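Local coordinates for hemolysin II regulatory protein (Bacillus cereus, PDB 2JJ7), which probably binds DNA as a TetR-family transcriptional regulator of hemolysin II, at residues 55-64 against 93-104. Numbering follows the deposited sequence. Where two conformers were deposited one is given.
Sequences YYEVFKKYGL and HIKENPEIGTLA
His93, in the last turn of helix 79-96, meets the carbonyl of Tyr62 at the end of helix 51-62, where, in this TetR-type fold, the helix that follows the predicted helix-turn-helix meets the C-terminal domain. With CG anti to the backbone N (chi1 -164°), the His93 ring lies between Leu64 and Asn97. Beyond CB, ND1 is the ring atom nearest Leu64 CD2, which makes a CH-pi contact 4.3 Å from the His93 ring centroid. His93 CD2 lies 3.8 Å from Tyr62 O, and His93 CE1 comes 3.2 Å from Gly63 O. At the tip His93 NE2 donates to Tyr62 O at 2.7 Å, a bent bond (144° at the hydrogen). The opposite ring face carries Asn97 ND2, whose amide is held by a bond to His93 O, while Asn97 OD1 takes Lys17 NZ of helix 5-23. Ile100 begins the apolar part: its CG1 lies 3.8 Å from Tyr62 CB, and its CD1 sits over one face of the Phe59 ring. Phe59 CZ approaches Leu103 CB at 3.8 Å, with Ala104 N near the ring plane. Tyr55 runs past Leu103 in the opposite direction, Tyr55 CE2 meeting Leu103 CD1 at 4.0 Å; its OH bonds Glu107 and accepts from a water that also donates to Leu103 O, 2.7 Å from the water oxygen.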
loop_
_atom_site.group_PDB
_atom_site.type_symbol
_atom_site.label_atom_id
_atom_site.label_comp_id
_atom_site.label_asym_id
_atom_site.label_seq_id
_atom_site.Cartn_x
_atom_site.Cartn_y
_atom_site.Cartn_z
ATOM N N TYR B 55 3.374 -10.939 22.582
ATOM C CA TYR B 55 3.513 -10.159 21.351
ATOM C C TYR B 55 4.937 -9.662 21.156
ATOM O O TYR B 55 5.498 -9.829 20.081
ATOM C CB TYR B 55 2.566 -8.982 21.403
ATOM C CG TYR B 55 2.434 -8.178 20.126
ATOM C CD1 TYR B 55 2.932 -6.886 20.065
ATOM C CD2 TYR B 55 1.759 -8.680 19.011
ATOM C CE1 TYR B 55 2.795 -6.118 18.943
ATOM C CE2 TYR B 55 1.617 -7.901 17.851
ATOM C CZ TYR B 55 2.139 -6.619 17.846
ATOM O OH TYR B 55 2.022 -5.789 16.775
ATOM N N TYR B 56 5.513 -9.068 22.202
ATOM C CA TYR B 56 6.911 -8.644 22.167
ATOM C C TYR B 56 7.809 -9.826 21.786
ATOM O O TYR B 56 8.662 -9.696 20.909
ATOM C CB TYR B 56 7.367 -8.058 23.511
ATOM C CG TYR B 56 6.787 -6.702 23.888
ATOM C CD1 TYR B 56 6.140 -5.891 22.956
ATOM C CD2 TYR B 56 6.928 -6.217 25.181
ATOM C CE1 TYR B 56 5.624 -4.647 23.325
ATOM C CE2 TYR B 56 6.427 -4.987 25.549
ATOM C CZ TYR B 56 5.775 -4.208 24.633
ATOM O OH TYR B 56 5.287 -2.981 25.044
ATOM N N GLU B 57 7.599 -10.971 22.428
ATOM C CA GLU B 57 8.411 -12.153 22.172
ATOM C C GLU B 57 8.239 -12.688 20.742
ATOM O O GLU B 57 9.167 -13.269 20.179
ATOM C CB GLU B 57 8.116 -13.244 23.205
ATOM C CG GLU B 57 8.611 -12.939 24.612
ATOM C CD GLU B 57 10.113 -12.687 24.683
ATOM O OE1 GLU B 57 10.888 -13.401 24.015
ATOM O OE2 GLU B 57 10.514 -11.762 25.409
ATOM N N VAL B 58 7.057 -12.470 20.164
ATOM C CA VAL B 58 6.782 -12.838 18.773
ATOM C C VAL B 58 7.639 -12.012 17.811
ATOM O O VAL B 58 8.284 -12.568 16.920
ATOM C CB VAL B 58 5.281 -12.715 18.417
ATOM C CG1 VAL B 58 5.071 -12.690 16.892
ATOM C CG2 VAL B 58 4.525 -13.880 19.025
ATOM N N PHE B 59 7.665 -10.697 18.016
ATOM C CA PHE B 59 8.544 -9.809 17.237
ATOM C C PHE B 59 10.029 -10.154 17.411
ATOM O O PHE B 59 10.782 -10.155 16.446
ATOM C CB PHE B 59 8.251 -8.339 17.551
ATOM C CG PHE B 59 7.293 -7.706 16.565
ATOM C CD1 PHE B 59 7.766 -7.179 15.367
ATOM C CD2 PHE B 59 5.924 -7.658 16.829
ATOM C CE1 PHE B 59 6.875 -6.593 14.419
ATOM C CE2 PHE B 59 5.033 -7.080 15.910
ATOM C CZ PHE B 59 5.518 -6.550 14.698
ATOM N N LYS B 60 10.417 -10.483 18.643
ATOM C CA LYS B 60 11.781 -10.888 18.963
ATOM C C LYS B 60 12.165 -12.199 18.259
ATOM O O LYS B 60 13.228 -12.272 17.663
ATOM C CB LYS B 60 11.936 -11.033 20.483
ATOM C CG LYS B 60 13.349 -11.232 20.978
ATOM C CD LYS B 60 13.333 -11.488 22.473
ATOM C CE LYS B 60 14.726 -11.416 23.078
ATOM N NZ LYS B 60 14.722 -11.834 24.511
ATOM N N LYS B 61 11.305 -13.219 18.332
ATOM C CA LYS B 61 11.598 -14.516 17.719
ATOM C C LYS B 61 11.534 -14.481 16.195
ATOM O O LYS B 61 12.398 -15.056 15.534
ATOM C CB LYS B 61 10.668 -15.625 18.237
ATOM C CG LYS B 61 11.130 -17.013 17.785
ATOM C CD LYS B 61 10.409 -18.142 18.456
ATOM C CE LYS B 61 10.949 -19.493 17.988
ATOM N NZ LYS B 61 12.361 -19.767 18.403
ATOM N N TYR B 62 10.525 -13.809 15.641
ATOM C CA TYR B 62 10.259 -13.894 14.201
ATOM C C TYR B 62 10.587 -12.631 13.418
ATOM O O TYR B 62 10.449 -12.605 12.192
ATOM C CB TYR B 62 8.817 -14.352 13.930
ATOM C CG TYR B 62 8.488 -15.676 14.575
ATOM C CD1 TYR B 62 9.069 -16.862 14.111
ATOM C CD2 TYR B 62 7.601 -15.753 15.663
ATOM C CE1 TYR B 62 8.776 -18.102 14.713
ATOM C CE2 TYR B 62 7.304 -16.989 16.270
ATOM C CZ TYR B 62 7.898 -18.158 15.791
ATOM O OH TYR B 62 7.620 -19.382 16.379
ATOM N N GLY B 63 11.055 -11.592 14.112
ATOM C CA GLY B 63 11.524 -10.393 13.424
ATOM C C GLY B 63 12.987 -10.562 13.040
ATOM O O GLY B 63 13.499 -11.686 12.962
ATOM N N LEU B 64 13.673 -9.447 12.823
ATOM C CA LEU B 64 15.094 -9.471 12.507
ATOM C C LEU B 64 15.956 -9.975 13.678
ATOM O O LEU B 64 15.755 -9.578 14.829
ATOM C CB LEU B 64 15.535 -8.074 12.051
ATOM C CG LEU B 64 14.650 -7.513 10.925
ATOM C CD1 LEU B 64 14.856 -6.017 10.750
ATOM C CD2 LEU B 64 14.869 -8.269 9.608
ATOM N N HIS B 93 12.356 -11.807 4.193
ATOM C CA HIS B 93 11.900 -11.989 5.572
ATOM C C HIS B 93 10.381 -12.227 5.658
ATOM O O HIS B 93 9.915 -13.085 6.430
ATOM C CB HIS B 93 12.275 -10.810 6.479
ATOM C CG HIS B 93 12.165 -11.150 7.931
ATOM N ND1 HIS B 93 13.151 -11.836 8.605
ATOM C CD2 HIS B 93 11.154 -10.981 8.814
ATOM C CE1 HIS B 93 12.765 -12.050 9.849
ATOM N NE2 HIS B 93 11.556 -11.542 10.002
ATOM N N ILE B 94 9.626 -11.432 4.901
ATOM C CA ILE B 94 8.162 -11.502 4.901
ATOM C C ILE B 94 7.663 -12.807 4.267
ATOM O O ILE B 94 6.672 -13.385 4.718
ATOM C CB ILE B 94 7.529 -10.240 4.232
ATOM C CG1 ILE B 94 7.813 -8.976 5.073
ATOM C CG2 ILE B 94 6.016 -10.409 3.977
ATOM C CD1 ILE B 94 7.877 -9.199 6.596
ATOM N N LYS B 95 8.368 -13.269 3.234
ATOM C CA LYS B 95 8.087 -14.550 2.617
ATOM C C LYS B 95 8.160 -15.640 3.677
ATOM O O LYS B 95 7.296 -16.494 3.737
ATOM C CB LYS B 95 9.097 -14.845 1.515
ATOM C CG LYS B 95 8.503 -15.522 0.293
ATOM C CD LYS B 95 9.572 -16.106 -0.641
ATOM C CE LYS B 95 10.718 -15.127 -0.892
ATOM N NZ LYS B 95 11.601 -15.542 -2.027
ATOM N N GLU B 96 9.197 -15.585 4.507
ATOM C CA GLU B 96 9.446 -16.599 5.536
ATOM C C GLU B 96 8.555 -16.368 6.758
ATOM O O GLU B 96 8.212 -17.308 7.480
ATOM C CB GLU B 96 10.923 -16.576 5.960
ATOM C CG GLU B 96 11.935 -16.941 4.848
ATOM C CD GLU B 96 13.403 -16.635 5.211
ATOM O OE1 GLU B 96 13.657 -15.791 6.103
ATOM O OE2 GLU B 96 14.312 -17.227 4.582
ATOM N N ASN B 97 8.178 -15.108 6.979
ATOM C CA ASN B 97 7.397 -14.734 8.158
ATOM C C ASN B 97 6.211 -13.839 7.831
ATOM O O ASN B 97 6.213 -12.662 8.214
ATOM C CB ASN B 97 8.303 -14.015 9.147
ATOM C CG ASN B 97 9.474 -14.855 9.562
ATOM O OD1 ASN B 97 9.372 -15.654 10.481
ATOM N ND2 ASN B 97 10.606 -14.668 8.890
ATOM N N PRO B 98 5.196 -14.385 7.123
ATOM C CA PRO B 98 4.108 -13.522 6.631
ATOM C C PRO B 98 3.397 -12.715 7.726
ATOM O O PRO B 98 3.012 -11.562 7.490
ATOM C CB PRO B 98 3.143 -14.499 5.935
ATOM C CG PRO B 98 3.638 -15.912 6.276
ATOM C CD PRO B 98 5.089 -15.775 6.619
ATOM N N GLU B 99 3.254 -13.302 8.918
ATOM C CA GLU B 99 2.548 -12.657 10.026
ATOM C C GLU B 99 3.220 -11.360 10.473
ATOM O O GLU B 99 2.541 -10.414 10.882
ATOM C CB GLU B 99 2.424 -13.617 11.220
ATOM C CG GLU B 99 1.526 -14.787 10.946
ATOM C CD GLU B 99 2.241 -15.977 10.327
ATOM O OE1 GLU B 99 3.459 -15.901 10.021
ATOM O OE2 GLU B 99 1.568 -17.012 10.165
ATOM N N ILE B 100 4.553 -11.339 10.415
ATOM C CA ILE B 100 5.331 -10.160 10.776
ATOM C C ILE B 100 5.019 -9.028 9.782
ATOM O O ILE B 100 4.991 -7.853 10.152
ATOM C CB ILE B 100 6.860 -10.491 10.850
ATOM C CG1 ILE B 100 7.190 -11.480 12.007
ATOM C CG2 ILE B 100 7.703 -9.220 10.965
ATOM C CD1 ILE B 100 6.823 -10.991 13.468
ATOM N N GLY B 101 4.771 -9.384 8.525
ATOM C CA GLY B 101 4.340 -8.404 7.535
ATOM C C GLY B 101 3.069 -7.696 7.979
ATOM O O GLY B 101 3.017 -6.463 8.081
ATOM N N THR B 102 2.045 -8.492 8.258
ATOM C CA THR B 102 0.744 -7.992 8.692
ATOM C C THR B 102 0.878 -7.164 9.969
ATOM O O THR B 102 0.362 -6.052 10.042
ATOM C CB THR B 102 -0.229 -9.170 8.949
ATOM O OG1 THR B 102 -0.603 -9.746 7.694
ATOM C CG2 THR B 102 -1.486 -8.708 9.695
ATOM N N LEU B 103 1.600 -7.695 10.954
ATOM C CA LEU B 103 1.703 -7.040 12.256
ATOM C C LEU B 103 2.516 -5.760 12.189
ATOM O O LEU B 103 2.123 -4.748 12.791
ATOM C CB LEU B 103 2.282 -7.991 13.311
ATOM C CG LEU B 103 1.473 -9.259 13.567
ATOM C CD1 LEU B 103 2.205 -10.159 14.569
ATOM C CD2 LEU B 103 0.050 -8.924 14.033
ATOM N N ALA B 104 3.641 -5.800 11.464
ATOM C CA ALA B 104 4.453 -4.598 11.298
ATOM C C ALA B 104 3.704 -3.564 10.495
ATOM O O ALA B 104 3.794 -2.389 10.807
ATOM C CB ALA B 104 5.810 -4.893 10.643
HETATM O O HOH W 1 0.272 -5.213 14.692
#